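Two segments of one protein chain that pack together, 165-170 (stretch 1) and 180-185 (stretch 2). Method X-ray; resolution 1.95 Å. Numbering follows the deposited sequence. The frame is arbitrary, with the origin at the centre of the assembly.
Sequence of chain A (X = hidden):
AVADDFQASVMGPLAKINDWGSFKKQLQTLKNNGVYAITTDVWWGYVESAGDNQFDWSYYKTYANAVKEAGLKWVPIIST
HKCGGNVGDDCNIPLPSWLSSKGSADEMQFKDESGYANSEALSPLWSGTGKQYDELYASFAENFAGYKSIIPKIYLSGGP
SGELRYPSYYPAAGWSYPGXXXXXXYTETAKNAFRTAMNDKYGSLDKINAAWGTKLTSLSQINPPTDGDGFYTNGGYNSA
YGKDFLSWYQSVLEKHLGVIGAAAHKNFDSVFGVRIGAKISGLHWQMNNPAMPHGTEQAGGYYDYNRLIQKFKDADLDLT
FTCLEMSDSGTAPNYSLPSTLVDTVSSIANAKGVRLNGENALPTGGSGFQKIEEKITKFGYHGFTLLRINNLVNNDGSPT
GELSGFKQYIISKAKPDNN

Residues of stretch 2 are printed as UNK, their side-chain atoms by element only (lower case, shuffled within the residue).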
# COMPACT_ATOMS: atom_id res chain seq x y z
N ARG A 165 4.61 -0.47 3.08
CA ARG A 165 5.33 0.48 3.92
C ARG A 165 5.23 0.04 5.37
O ARG A 165 4.48 -0.90 5.68
CB ARG A 165 4.76 1.91 3.77
CG ARG A 165 3.29 2.06 4.23
CD ARG A 165 2.95 3.53 4.42
NE ARG A 165 1.52 3.76 4.65
CZ ARG A 165 0.94 3.81 5.84
NH1 ARG A 165 1.64 3.60 6.96
NH2 ARG A 165 -0.37 4.06 5.92
N TYR A 166 5.98 0.72 6.24
CA TYR A 166 5.82 0.59 7.68
C TYR A 166 4.67 1.47 8.15
O TYR A 166 4.31 2.40 7.44
CB TYR A 166 7.10 1.03 8.37
CG TYR A 166 8.24 0.06 8.15
CD1 TYR A 166 8.39 -1.06 8.98
CD2 TYR A 166 9.18 0.27 7.14
CE1 TYR A 166 9.42 -1.97 8.79
CE2 TYR A 166 10.23 -0.63 6.93
CZ TYR A 166 10.34 -1.75 7.78
OH TYR A 166 11.38 -2.65 7.62
N PRO A 167 4.10 1.18 9.34
CA PRO A 167 3.02 2.01 9.88
C PRO A 167 3.59 3.27 10.55
O PRO A 167 3.40 3.50 11.75
CB PRO A 167 2.38 1.09 10.91
CG PRO A 167 3.55 0.29 11.45
CD PRO A 167 4.36 0.00 10.19
N SER A 168 4.26 4.09 9.75
CA SER A 168 5.15 5.12 10.26
C SER A 168 4.42 6.37 10.72
O SER A 168 4.96 7.12 11.53
CB SER A 168 6.17 5.48 9.19
OG SER A 168 5.51 5.87 8.00
N TYR A 169 3.23 6.61 10.18
CA TYR A 169 2.42 7.76 10.59
C TYR A 169 1.03 7.27 11.03
O TYR A 169 0.31 6.64 10.26
CB TYR A 169 2.39 8.84 9.49
CG TYR A 169 1.55 8.49 8.26
CD1 TYR A 169 2.08 7.72 7.21
CD2 TYR A 169 0.23 8.92 8.16
CE1 TYR A 169 1.28 7.39 6.09
CE2 TYR A 169 -0.55 8.62 7.06
CZ TYR A 169 -0.03 7.86 6.03
OH TYR A 169 -0.85 7.59 4.97
N TYR A 170 0.68 7.57 12.27
CA TYR A 170 -0.48 6.93 12.90
C TYR A 170 -1.04 7.85 13.98
O TYR A 170 -0.38 8.07 15.01
CB TYR A 170 -0.05 5.59 13.50
CG TYR A 170 -1.16 4.60 13.79
CD1 TYR A 170 -2.01 4.15 12.77
CD2 TYR A 170 -1.32 4.05 15.07
CE1 TYR A 170 -3.01 3.22 13.03
CE2 TYR A 170 -2.33 3.12 15.34
CZ TYR A 170 -3.16 2.70 14.32
OH TYR A 170 -4.13 1.75 14.56
N UNK A 180 6.70 13.84 10.26
CA UNK A 180 7.37 12.86 9.40
C UNK A 180 7.01 11.44 9.81
O UNK A 180 7.26 10.49 9.07
n UNK A 180 11.19 11.83 12.13
c UNK A 180 8.90 13.03 9.40
c UNK A 180 11.45 10.65 12.67
n UNK A 180 11.56 9.56 11.91
c UNK A 180 10.88 12.10 10.73
c UNK A 180 9.52 12.82 10.76
n UNK A 180 11.63 10.56 13.97
N UNK A 181 6.43 11.31 11.00
CA UNK A 181 6.17 10.00 11.58
C UNK A 181 7.40 9.49 12.28
O UNK A 181 8.29 10.27 12.67
N UNK A 182 7.48 8.16 12.44
CA UNK A 182 8.58 7.56 13.20
C UNK A 182 9.01 6.24 12.56
O UNK A 182 8.19 5.56 11.94
c UNK A 182 7.43 8.33 16.87
c UNK A 182 7.18 9.66 17.60
c UNK A 182 8.16 7.30 14.66
n UNK A 182 6.64 9.41 18.98
c UNK A 182 7.97 8.58 15.47
N UNK A 183 10.30 5.91 12.71
CA UNK A 183 10.81 4.57 12.36
C UNK A 183 10.08 3.49 13.17
O UNK A 183 9.66 3.74 14.30
c UNK A 183 13.10 5.04 10.25
c UNK A 183 14.73 7.08 11.17
c UNK A 183 13.15 5.30 11.61
c UNK A 183 13.98 6.31 12.06
c UNK A 183 14.68 6.82 9.81
c UNK A 183 13.86 5.81 9.34
c UNK A 183 12.34 4.48 12.58
N UNK A 184 9.96 2.30 12.59
CA UNK A 184 9.07 1.26 13.10
C UNK A 184 9.81 -0.06 13.28
O UNK A 184 9.30 -1.15 12.95
n UNK A 184 6.19 4.02 13.50
c UNK A 184 7.04 2.34 11.94
c UNK A 184 6.29 2.72 13.21
c UNK A 184 7.89 1.08 12.13
o UNK A 184 5.80 1.84 13.92
N UNK A 185 11.04 0.03 13.80
CA UNK A 185 11.91 -1.13 13.92
C UNK A 185 12.32 -1.36 15.37
O UNK A 185 13.45 -1.78 15.63
c UNK A 185 13.15 -0.96 13.02
O HOH W 1 6.37 8.39 7.65

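Position 180 carries seven side-chain atoms: three carbons in a row, a nitrogen, then a carbon bearing two more nitrogens. Its CA-to-CB bond points away from stretch 1, and the side chain makes no contact with it. A chain that ends in a guanidinium group is arginine, so this is Arg-180. All three guanidinium nitrogens are hydrogen-bonded elsewhere in the structure. Its backbone does reach stretch 1 through a water. Water 1 donates to Arg-180 O at 2.7 Å and accepts from Ser-168 OG, also at 2.7 Å.

Position 181 has no side-chain atoms. Its CA lies 3.1 Å from Ser-168 O. A CB built here would point toward stretch 1 and sit 2.3 Å from Ser-168 O, which is a clash. Its phi and psi of 83° and -158° would also jam a CB against the carbonyl oxygen of the residue before. The residue is Gly-181. The bare CA lets the two backbones come close: Gly-181 CA and Tyr-169 CA are 4.5 Å apart.

Position 182 shows four carbons in a row ending in a nitrogen, without a branch. The end of the chain leads away from stretch 1. The backbone makes the link here: the backbone N of position 182 donates to Ser-168 O at 2.9 Å, with an angle of 154° at the hydrogen. This is a lysine, Lys-182. Its chain is extended beyond chi1, with chi2 to chi4 all t. The terminal NZ is hydrogen-bonded elsewhere in the structure. Ser-168 CA also lies 3.5 Å from Lys-182 O in a CA-H...O contact.

Position 183 has one carbon followed by a ring of six carbons, with no heteroatom. Its CA-to-CB bond points away, and the side chain does not reach stretch 1. This is Phe-183. It takes no part in the contact.

Position 184 has three carbons, the third carrying one oxygen and one nitrogen. Its CA-to-CB bond points toward stretch 1. Its second side-chain carbon lies 3.8 Å from Tyr-166 CB, its amide carbon 3.3 Å from Pro-167 O, and its amide nitrogen 3.6 Å from Ser-168 CA. Two carbons precede the amide carbon, so this is Gln-184. Gln-184 NE2 is also 3.3 Å from Pro-167 O, but the angle is too poor for a hydrogen bond. Instead, Gln-184 NE2 donates to Lys-182 O at 3.0 Å, within its own stretch.

Position 185 has a single side-chain carbon. The CA-to-CB bond points sideways, and CB stays 5.7 Å from Tyr-166 CE1, beyond contact. This is Ala-185.

The contact is small, burying 282 Å² in total, and joins two loops. A single direct hydrogen bond, from Lys-182 N to Ser-168 O, ties the backbones where Gly-181 leaves room. Water 1 adds a bridge from Ser-168. Gln-184 supplies the largest covered area, packing against Tyr-166, Pro-167 and Ser-168, while its bond to Lys-182 O helps hold the amide in place.

Stretch 2 (180-185) RGKFQA
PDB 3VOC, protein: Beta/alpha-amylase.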